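Local coordinates for protein terminal uridylyltransferase 1 (Trypanosoma brucei, PDB 5HZD) that catalyses the addition of uridines from UTP to the 3' hydroxyl of guide RNAs, ribosomal RNAs and some mRNAs during mitochondrial RNA editing in trypanosomes, at residues R4-P12 with H19-H30; R301-P312 with D372-D380. All coordinates share one frame; numbering follows the deposited sequence. Where two conformers were deposited one is given.

Contact 1: residues R4-P12 with H19-H30. With ZN (zinc ion), chain B.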
loop_
_atom_site.group_PDB
_atom_site.type_symbol
_atom_site.label_atom_id
_atom_site.label_comp_id
_atom_site.label_asym_id
_atom_site.label_seq_id
_atom_site.Cartn_x
_atom_site.Cartn_y
_atom_site.Cartn_z
ATOM N N ARG A 4 37.705 2.894 8.794
ATOM C CA ARG A 4 37.054 1.910 7.925
ATOM C C ARG A 4 37.181 2.261 6.451
ATOM O O ARG A 4 37.588 3.367 6.098
ATOM C CB ARG A 4 35.565 1.844 8.246
ATOM C CG ARG A 4 34.931 3.223 8.245
ATOM C CD ARG A 4 33.409 3.146 8.132
ATOM N NE ARG A 4 32.993 2.838 6.761
ATOM C CZ ARG A 4 31.735 2.872 6.335
ATOM N NH1 ARG A 4 30.759 3.188 7.167
ATOM N NH2 ARG A 4 31.449 2.574 5.067
ATOM N N LEU A 5 36.820 1.296 5.610
ATOM C CA LEU A 5 36.730 1.495 4.166
ATOM C C LEU A 5 35.398 2.077 3.704
ATOM O O LEU A 5 34.298 1.731 4.218
ATOM C CB LEU A 5 36.950 0.170 3.436
ATOM C CG LEU A 5 38.297 -0.536 3.526
ATOM C CD1 LEU A 5 38.178 -1.900 2.877
ATOM C CD2 LEU A 5 39.368 0.273 2.839
ATOM N N TYR A 6 35.495 2.953 2.702
ATOM C CA TYR A 6 34.334 3.504 2.026
ATOM C C TYR A 6 34.580 3.289 0.549
ATOM O O TYR A 6 35.702 3.447 0.081
ATOM C CB TYR A 6 34.205 5.014 2.280
ATOM C CG TYR A 6 33.987 5.405 3.722
ATOM C CD1 TYR A 6 35.071 5.624 4.564
ATOM C CD2 TYR A 6 32.707 5.588 4.232
ATOM C CE1 TYR A 6 34.902 5.981 5.874
ATOM C CE2 TYR A 6 32.528 5.955 5.567
ATOM C CZ TYR A 6 33.638 6.154 6.373
ATOM O OH TYR A 6 33.501 6.528 7.691
ATOM N N SER A 7 33.548 2.892 -0.183
ATOM C CA SER A 7 33.733 2.664 -1.606
ATOM C C SER A 7 32.662 3.418 -2.387
ATOM O O SER A 7 31.519 3.579 -1.942
ATOM C CB SER A 7 33.697 1.170 -1.953
ATOM O OG SER A 7 32.404 0.610 -1.767
ATOM N N CYS A 8 33.075 3.881 -3.567
ATOM C CA CYS A 8 32.182 4.559 -4.511
ATOM C C CYS A 8 31.199 3.579 -5.150
ATOM O O CYS A 8 31.541 2.414 -5.391
ATOM C CB CYS A 8 33.031 5.238 -5.582
ATOM S SG CYS A 8 31.992 6.278 -6.637
ATOM N N ASP A 9 29.961 4.037 -5.398
ATOM C CA ASP A 9 28.941 3.218 -6.064
ATOM C C ASP A 9 28.834 3.517 -7.568
ATOM O O ASP A 9 27.967 2.962 -8.241
ATOM C CB ASP A 9 27.564 3.409 -5.408
ATOM C CG ASP A 9 27.021 4.818 -5.585
ATOM O OD1 ASP A 9 27.843 5.744 -5.810
ATOM O OD2 ASP A 9 25.780 4.980 -5.490
ATOM N N ALA A 10 29.708 4.375 -8.081
ATOM C CA ALA A 10 29.606 4.850 -9.471
ATOM C C ALA A 10 30.836 4.521 -10.296
ATOM O O ALA A 10 30.864 4.725 -11.508
ATOM C CB ALA A 10 29.352 6.354 -9.508
ATOM N N CYS A 11 31.886 4.050 -9.638
ATOM C CA CYS A 11 33.008 3.487 -10.367
ATOM C C CYS A 11 33.544 2.330 -9.544
ATOM O O CYS A 11 33.319 2.275 -8.338
ATOM C CB CYS A 11 34.061 4.537 -10.669
ATOM S SG CYS A 11 34.888 5.200 -9.263
ATOM N N PRO A 12 34.213 1.374 -10.198
ATOM C CA PRO A 12 34.492 0.132 -9.472
ATOM C C PRO A 12 35.790 0.162 -8.674
ATOM O O PRO A 12 36.075 -0.815 -7.995
ATOM C CB PRO A 12 34.598 -0.898 -10.599
ATOM C CG PRO A 12 35.147 -0.111 -11.748
ATOM C CD PRO A 12 34.538 1.271 -11.631
ATOM N N HIS A 19 34.953 9.220 5.238
ATOM C CA HIS A 19 33.725 9.595 4.588
ATOM C C HIS A 19 33.864 10.888 3.796
ATOM O O HIS A 19 33.294 11.014 2.715
ATOM C CB HIS A 19 32.582 9.701 5.605
ATOM C CG HIS A 19 31.234 9.792 4.978
ATOM N ND1 HIS A 19 30.418 10.896 5.127
ATOM C CD2 HIS A 19 30.563 8.935 4.173
ATOM C CE1 HIS A 19 29.298 10.704 4.455
ATOM N NE2 HIS A 19 29.357 9.521 3.869
ATOM N N ALA A 20 34.595 11.851 4.351
ATOM C CA ALA A 20 34.837 13.125 3.679
ATOM C C ALA A 20 35.440 12.896 2.300
ATOM O O ALA A 20 35.045 13.527 1.319
ATOM C CB ALA A 20 35.767 13.990 4.520
ATOM N N ALA A 21 36.387 11.972 2.224
ATOM C CA ALA A 21 37.071 11.697 0.966
ATOM C C ALA A 21 36.103 11.049 -0.030
ATOM O O ALA A 21 36.173 11.307 -1.241
ATOM C CB ALA A 21 38.267 10.798 1.202
ATOM N N LEU A 22 35.218 10.197 0.478
ATOM C CA LEU A 22 34.213 9.564 -0.366
ATOM C C LEU A 22 33.271 10.610 -0.953
ATOM O O LEU A 22 32.995 10.601 -2.152
ATOM C CB LEU A 22 33.404 8.532 0.421
ATOM C CG LEU A 22 32.323 7.816 -0.390
ATOM C CD1 LEU A 22 32.966 6.852 -1.374
ATOM C CD2 LEU A 22 31.323 7.099 0.526
ATOM N N LEU A 23 32.797 11.525 -0.114
ATOM C CA LEU A 23 31.833 12.536 -0.565
ATOM C C LEU A 23 32.493 13.472 -1.571
ATOM O O LEU A 23 31.897 13.817 -2.602
ATOM C CB LEU A 23 31.314 13.360 0.612
ATOM C CG LEU A 23 30.284 12.752 1.551
ATOM C CD1 LEU A 23 29.967 13.747 2.645
ATOM C CD2 LEU A 23 29.019 12.374 0.794
ATOM N N ALA A 24 33.717 13.900 -1.266
ATOM C CA ALA A 24 34.478 14.735 -2.193
ATOM C C ALA A 24 34.689 14.036 -3.523
ATOM O O ALA A 24 34.590 14.661 -4.574
ATOM C CB ALA A 24 35.797 15.136 -1.602
ATOM N N HIS A 25 34.959 12.734 -3.487
ATOM C CA HIS A 25 35.138 11.992 -4.725
ATOM C C HIS A 25 33.846 12.005 -5.542
ATOM O O HIS A 25 33.866 12.158 -6.768
ATOM C CB HIS A 25 35.538 10.547 -4.431
ATOM C CG HIS A 25 35.386 9.638 -5.609
ATOM N ND1 HIS A 25 36.348 9.538 -6.593
ATOM C CD2 HIS A 25 34.378 8.817 -5.974
ATOM C CE1 HIS A 25 35.948 8.665 -7.500
ATOM N NE2 HIS A 25 34.746 8.239 -7.162
ATOM N N ALA A 26 32.724 11.835 -4.861
ATOM C CA ALA A 26 31.414 11.817 -5.545
ATOM C C ALA A 26 31.131 13.132 -6.305
ATOM O O ALA A 26 30.756 13.100 -7.474
ATOM C CB ALA A 26 30.303 11.478 -4.582
ATOM N N GLU A 27 31.347 14.289 -5.684
ATOM C CA GLU A 27 31.172 15.563 -6.385
ATOM C C GLU A 27 32.213 15.785 -7.480
ATOM O O GLU A 27 31.889 16.207 -8.597
ATOM C CB GLU A 27 31.222 16.735 -5.406
ATOM C CG GLU A 27 31.352 18.090 -6.098
ATOM C CD GLU A 27 30.197 18.396 -7.044
ATOM O OE1 GLU A 27 29.060 17.946 -6.790
ATOM O OE2 GLU A 27 30.430 19.088 -8.056
ATOM N N GLU A 28 33.474 15.508 -7.165
ATOM C CA GLU A 28 34.549 15.783 -8.122
ATOM C C GLU A 28 34.560 14.876 -9.368
ATOM O O GLU A 28 34.872 15.324 -10.474
ATOM C CB GLU A 28 35.908 15.768 -7.407
ATOM C CG GLU A 28 35.992 16.821 -6.285
ATOM C CD GLU A 28 37.270 16.718 -5.455
ATOM O OE1 GLU A 28 37.570 17.676 -4.707
ATOM O OE2 GLU A 28 37.968 15.679 -5.539
ATOM N N HIS A 29 34.226 13.606 -9.201
ATOM C CA HIS A 29 34.285 12.668 -10.316
ATOM C C HIS A 29 32.920 12.297 -10.883
ATOM O O HIS A 29 32.820 11.797 -12.012
ATOM C CB HIS A 29 35.062 11.404 -9.923
ATOM C CG HIS A 29 36.541 11.616 -9.825
ATOM N ND1 HIS A 29 37.122 12.355 -8.816
ATOM C CD2 HIS A 29 37.557 11.194 -10.613
ATOM C CE1 HIS A 29 38.433 12.383 -8.990
ATOM N NE2 HIS A 29 38.722 11.682 -10.071
ATOM N N HIS A 30 31.862 12.534 -10.118
ATOM C CA HIS A 30 30.544 12.082 -10.551
ATOM C C HIS A 30 29.502 13.165 -10.539
ATOM O O HIS A 30 28.315 12.886 -10.357
ATOM C CB HIS A 30 30.074 10.895 -9.723
ATOM C CG HIS A 30 30.955 9.708 -9.887
ATOM N ND1 HIS A 30 31.202 9.151 -11.124
ATOM C CD2 HIS A 30 31.709 9.016 -9.000
ATOM C CE1 HIS A 30 32.044 8.144 -10.991
ATOM N NE2 HIS A 30 32.379 8.054 -9.717
HETATM ZN ZN ZN B . 33.557 6.859 -8.222
HETATM O O HOH W 1 35.206 9.142 8.287
#
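Tyr6 lies across the first turn of helix 19-30 and packs the end of this zinc finger that is remote from its metal. CB rests against Leu22 CD2 at 4.0 Å. Beyond it the ring lies between two groups: over one face is the backbone N of His19, 3.3 Å from CE1, and over the other is Arg4 NE, while CE2 meets His19 CB at 3.7 Å. The rings of Tyr6 and His19 are inclined by 51°. At the tip, Tyr6 OH and His19 N share a water, which accepts from the backbone N. Leu22 fills the middle, its CD1 touching the backbone of Ser7.

The other end is the Cys2His2 site of this atypical C2H2 zinc finger. Zinc is bound by SG of Cys8 and Cys11 and by NE2 of His25 and His30, with the Cys8 SG bond 2.3 Å and the His25 NE2 bond 2.1 Å. Cys8 SG also accepts from Ala10 N (3.3 Å, 157°), a bond that probably tempers the charge of the thiolate. Ala10 CB sits squarely over the His30 ring, 3.4 Å from its centroid, so that, with the zinc bond and His29 CB over the opposite face, the ring probably has little freedom to turn. His25 extends toward the metal with CG anti to its backbone N (chi1 165°).

Strand 6-7 pairs antiparallel with strand 15-16, whose Phe16 touches Leu22 and His25, and helix 481-497 packs on Leu22, Ala10 and His30 through Val481 and Thr482.

Contact 2: residues R301-P312 with D372-D380; sequences RKYLLSHPCARP and DPRYTPMID
Arg311 reaches from the start of helix 310-324 to the loop 372-380 and takes hold of two successive carbonyls with one guanidinium group. NH1 donates to Thr376 O at 2.9 Å (160°), and NH2 donates to Pro377 O, also at 2.9 Å (158°). Both oxygens lie close to the plane of the guanidinium, whereas each nitrogen stands above the plane of the carbonyl it serves. The two faces of the guanidinium are covered by Met378 SD and Leu305 CD2, so the flat group is held between sulfur and methyl while its edge is used for bonding. A chain bent at chi2 and chi3 folds Met378 back to this position, where SD also meets Arg311 CB at 3.7 Å and the Pro312 ring.

The buried Arg311 joins helix 310-324 to a loop some 60 residues on, within the two-lobed catalytic core of a nucleotidyltransferase. NH1 has a further acceptor in Met115 O, and Met378 and Pro312 both pack on helix 59-76. Helix 292-304, to which Arg301 belongs, begins among the experimentally determined UTP-binding residues.

The outer side is looser. In one of two modelled conformers Arg301 brings NH2 over one face of the exposed Arg374 guanidinium, so this meeting of like charges is doubtful; Arg374 NE has a long, weak ion pair with Asp370. Water does some of the joining: one molecule donates to both Pro308 O and Met378 O, the latter at 2.6 Å, and another lies close to Arg374 O and, in this conformer, accepts weakly from Arg301 NE.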
loop_
_atom_site.group_PDB
_atom_site.type_symbol
_atom_site.label_atom_id
_atom_site.label_comp_id
_atom_site.label_asym_id
_atom_site.label_seq_id
_atom_site.Cartn_x
_atom_site.Cartn_y
_atom_site.Cartn_z
ATOM N N ARG A 301 -1.220 2.964 10.431
ATOM C CA ARG A 301 -2.514 3.571 10.757
ATOM C C ARG A 301 -2.516 4.220 12.133
ATOM O O ARG A 301 -3.011 5.360 12.305
ATOM C CB ARG A 301 -3.620 2.519 10.661
ATOM C CG ARG A 301 -4.995 3.108 10.760
ATOM C CD ARG A 301 -6.038 2.007 10.778
ATOM N NE ARG A 301 -7.327 2.597 11.123
ATOM C CZ ARG A 301 -7.786 2.776 12.371
ATOM N NH1 ARG A 301 -7.090 2.366 13.435
ATOM N NH2 ARG A 301 -8.959 3.366 12.557
ATOM N N LYS A 302 -1.940 3.544 13.121
ATOM C CA LYS A 302 -1.915 4.074 14.474
ATOM C C LYS A 302 -1.148 5.399 14.528
ATOM O O LYS A 302 -1.633 6.390 15.093
ATOM C CB LYS A 302 -1.296 3.029 15.394
ATOM C CG LYS A 302 -1.409 3.364 16.849
ATOM C CD LYS A 302 -1.020 2.151 17.698
ATOM C CE LYS A 302 -1.105 2.458 19.186
ATOM N NZ LYS A 302 -2.491 2.779 19.660
ATOM N N TYR A 303 0.022 5.440 13.899
ATOM C CA TYR A 303 0.753 6.699 13.820
ATOM C C TYR A 303 0.017 7.790 13.036
ATOM O O TYR A 303 -0.085 8.939 13.495
ATOM C CB TYR A 303 2.116 6.450 13.165
ATOM C CG TYR A 303 3.213 6.061 14.122
ATOM C CD1 TYR A 303 3.668 6.974 15.081
ATOM C CD2 TYR A 303 3.860 4.838 14.017
ATOM C CE1 TYR A 303 4.738 6.658 15.930
ATOM C CE2 TYR A 303 4.942 4.515 14.888
ATOM C CZ TYR A 303 5.354 5.442 15.818
ATOM O OH TYR A 303 6.430 5.131 16.642
ATOM N N LEU A 304 -0.486 7.452 11.858
ATOM C CA LEU A 304 -0.979 8.511 10.973
ATOM C C LEU A 304 -2.325 9.076 11.412
ATOM O O LEU A 304 -2.680 10.201 11.047
ATOM C CB LEU A 304 -1.045 7.986 9.540
ATOM C CG LEU A 304 0.320 7.629 8.939
ATOM C CD1 LEU A 304 0.115 7.189 7.524
ATOM C CD2 LEU A 304 1.284 8.837 8.963
ATOM N N LEU A 305 -3.064 8.339 12.225
ATOM C CA LEU A 305 -4.298 8.892 12.785
ATOM C C LEU A 305 -4.069 9.792 14.002
ATOM O O LEU A 305 -5.005 10.420 14.517
ATOM C CB LEU A 305 -5.275 7.768 13.159
ATOM C CG LEU A 305 -5.967 7.060 12.008
ATOM C CD1 LEU A 305 -6.837 5.961 12.615
ATOM C CD2 LEU A 305 -6.815 8.042 11.164
ATOM N N SER A 306 -2.831 9.859 14.485
ATOM C CA SER A 306 -2.584 10.526 15.752
ATOM C C SER A 306 -2.283 12.030 15.673
ATOM O O SER A 306 -2.064 12.669 16.705
ATOM C CB SER A 306 -1.508 9.772 16.569
ATOM O OG SER A 306 -0.230 9.933 15.996
ATOM N N HIS A 307 -2.293 12.592 14.463
ATOM C CA HIS A 307 -2.283 14.044 14.268
ATOM C C HIS A 307 -3.137 14.299 13.019
ATOM O O HIS A 307 -3.015 13.558 12.045
ATOM C CB HIS A 307 -0.846 14.516 14.002
ATOM C CG HIS A 307 -0.694 15.998 14.021
ATOM N ND1 HIS A 307 -1.189 16.806 13.016
ATOM C CD2 HIS A 307 -0.102 16.830 14.916
ATOM C CE1 HIS A 307 -0.933 18.069 13.305
ATOM N NE2 HIS A 307 -0.255 18.110 14.444
ATOM N N PRO A 308 -3.969 15.356 13.024
ATOM C CA PRO A 308 -4.864 15.610 11.887
ATOM C C PRO A 308 -4.124 15.962 10.593
ATOM O O PRO A 308 -4.732 15.856 9.516
ATOM C CB PRO A 308 -5.719 16.791 12.358
ATOM C CG PRO A 308 -4.944 17.452 13.447
ATOM C CD PRO A 308 -4.179 16.317 14.121
ATOM N N CYS A 309 -2.857 16.369 10.676
ATOM C CA CYS A 309 -2.101 16.656 9.463
ATOM C C CYS A 309 -1.195 15.504 9.041
ATOM O O CYS A 309 -0.473 15.581 8.010
ATOM C CB CYS A 309 -1.266 17.926 9.650
ATOM S SG CYS A 309 -2.308 19.316 9.985
ATOM N N ALA A 310 -1.229 14.389 9.772
ATOM C CA ALA A 310 -0.280 13.328 9.459
ATOM C C ALA A 310 -0.608 12.561 8.179
ATOM O O ALA A 310 0.282 12.287 7.358
ATOM C CB ALA A 310 -0.117 12.354 10.663
ATOM N N ARG A 311 -1.881 12.229 7.952
ATOM C CA ARG A 311 -2.179 11.580 6.666
ATOM C C ARG A 311 -1.994 12.511 5.458
ATOM O O ARG A 311 -1.405 12.091 4.456
ATOM C CB ARG A 311 -3.576 10.962 6.658
ATOM C CG ARG A 311 -3.714 9.748 7.582
ATOM C CD ARG A 311 -5.182 9.329 7.617
ATOM N NE ARG A 311 -5.984 10.328 8.300
ATOM C CZ ARG A 311 -7.307 10.379 8.223
ATOM N NH1 ARG A 311 -7.964 9.506 7.463
ATOM N NH2 ARG A 311 -7.958 11.326 8.887
ATOM N N PRO A 312 -2.489 13.763 5.529
ATOM C CA PRO A 312 -2.273 14.636 4.367
ATOM C C PRO A 312 -0.792 14.793 4.022
ATOM O O PRO A 312 -0.395 14.729 2.841
ATOM C CB PRO A 312 -2.916 15.964 4.810
ATOM C CG PRO A 312 -4.066 15.494 5.671
ATOM C CD PRO A 312 -3.411 14.386 6.505
ATOM N N ASP A 372 -12.230 -5.615 7.249
ATOM C CA ASP A 372 -12.727 -4.480 6.462
ATOM C C ASP A 372 -12.168 -3.222 7.129
ATOM O O ASP A 372 -12.532 -2.917 8.270
ATOM C CB ASP A 372 -14.246 -4.468 6.509
ATOM C CG ASP A 372 -14.871 -5.535 5.616
ATOM O OD1 ASP A 372 -14.235 -5.911 4.592
ATOM O OD2 ASP A 372 -16.002 -5.946 5.927
ATOM N N PRO A 373 -11.299 -2.482 6.430
ATOM C CA PRO A 373 -10.632 -1.310 7.027
ATOM C C PRO A 373 -11.641 -0.267 7.453
ATOM O O PRO A 373 -12.617 0.018 6.737
ATOM C CB PRO A 373 -9.763 -0.793 5.893
ATOM C CG PRO A 373 -9.469 -2.064 5.070
ATOM C CD PRO A 373 -10.800 -2.753 5.063
ATOM N N ARG A 374 -11.432 0.293 8.640
ATOM C CA ARG A 374 -12.330 1.321 9.156
ATOM C C ARG A 374 -12.104 2.662 8.459
ATOM O O ARG A 374 -10.946 3.085 8.236
ATOM C CB ARG A 374 -12.184 1.424 10.674
ATOM C CG ARG A 374 -12.898 0.248 11.371
ATOM C CD ARG A 374 -13.101 0.475 12.857
ATOM N NE ARG A 374 -11.819 0.539 13.538
ATOM C CZ ARG A 374 -11.549 1.351 14.549
ATOM N NH1 ARG A 374 -12.485 2.177 15.015
ATOM N NH2 ARG A 374 -10.336 1.331 15.097
ATOM N N TYR A 375 -13.206 3.305 8.115
ATOM C CA TYR A 375 -13.164 4.577 7.418
ATOM C C TYR A 375 -13.060 5.742 8.411
ATOM O O TYR A 375 -13.846 5.830 9.362
ATOM C CB TYR A 375 -14.416 4.736 6.528
ATOM C CG TYR A 375 -14.477 6.101 5.864
ATOM C CD1 TYR A 375 -13.717 6.375 4.738
ATOM C CD2 TYR A 375 -15.273 7.114 6.396
ATOM C CE1 TYR A 375 -13.738 7.657 4.153
ATOM C CE2 TYR A 375 -15.322 8.379 5.826
ATOM C CZ TYR A 375 -14.536 8.641 4.695
ATOM O OH TYR A 375 -14.596 9.928 4.158
ATOM N N THR A 376 -12.091 6.629 8.175
ATOM C CA THR A 376 -11.970 7.879 8.921
ATOM C C THR A 376 -11.790 9.007 7.902
ATOM O O THR A 376 -10.821 8.975 7.125
ATOM C CB THR A 376 -10.698 7.866 9.810
ATOM O OG1 THR A 376 -10.745 6.739 10.706
ATOM C CG2 THR A 376 -10.626 9.147 10.617
ATOM N N PRO A 377 -12.694 9.998 7.896
ATOM C CA PRO A 377 -12.579 11.107 6.935
ATOM C C PRO A 377 -11.238 11.817 7.070
ATOM O O PRO A 377 -10.733 11.935 8.182
ATOM C CB PRO A 377 -13.664 12.101 7.373
ATOM C CG PRO A 377 -14.558 11.360 8.302
ATOM C CD PRO A 377 -13.832 10.137 8.808
ATOM N N MET A 378 -10.691 12.268 5.942
ATOM C CA MET A 378 -9.440 13.020 5.926
ATOM C C MET A 378 -9.481 14.297 6.762
ATOM O O MET A 378 -8.461 14.674 7.371
ATOM C CB MET A 378 -9.058 13.323 4.465
ATOM C CG MET A 378 -7.608 13.738 4.252
ATOM S SD MET A 378 -6.402 12.532 4.820
ATOM C CE MET A 378 -6.819 11.085 3.866
ATOM N N ILE A 379 -10.641 14.965 6.789
ATOM C CA ILE A 379 -10.802 16.161 7.600
ATOM C C ILE A 379 -12.162 16.088 8.293
ATOM O O ILE A 379 -13.141 15.584 7.729
ATOM C CB ILE A 379 -10.654 17.441 6.754
ATOM C CG1 ILE A 379 -10.655 18.681 7.650
ATOM C CG2 ILE A 379 -11.752 17.528 5.711
ATOM C CD1 ILE A 379 -10.131 19.952 6.927
ATOM N N ASP A 380 -12.198 16.545 9.546
ATOM C CA ASP A 380 -13.433 16.537 10.327
ATOM C C ASP A 380 -14.440 17.463 9.641
ATOM O O ASP A 380 -14.201 18.655 9.502
ATOM C CB ASP A 380 -13.088 17.064 11.720
ATOM C CG ASP A 380 -14.269 17.076 12.678
ATOM O OD1 ASP A 380 -15.407 16.765 12.274
ATOM O OD2 ASP A 380 -14.031 17.429 13.858
HETATM O O HOH W 2 -8.440 1.900 8.093
HETATM O O HOH W 3 -7.392 15.983 9.386
#

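How the contacts relate
The two contacts come in series along the chain: contact 1 is complete by residue 30, well before contact 2 opens at residue 301. Their centres are 42 Å apart and their nearest atoms about 26 Å, and they share no helix or strand. Contact 1 is peripheral, about 35 Å from the centre of the chain, whereas contact 2 lies about 15 Å from it. One forms a compact metal-bound unit from neighbouring residues, the other ties a long loop to helices of the catalytic core. The zinc finger is thus a peripheral unit, required for proper folding of the catalytic domain but dispensable for uridylating single-stranded RNA.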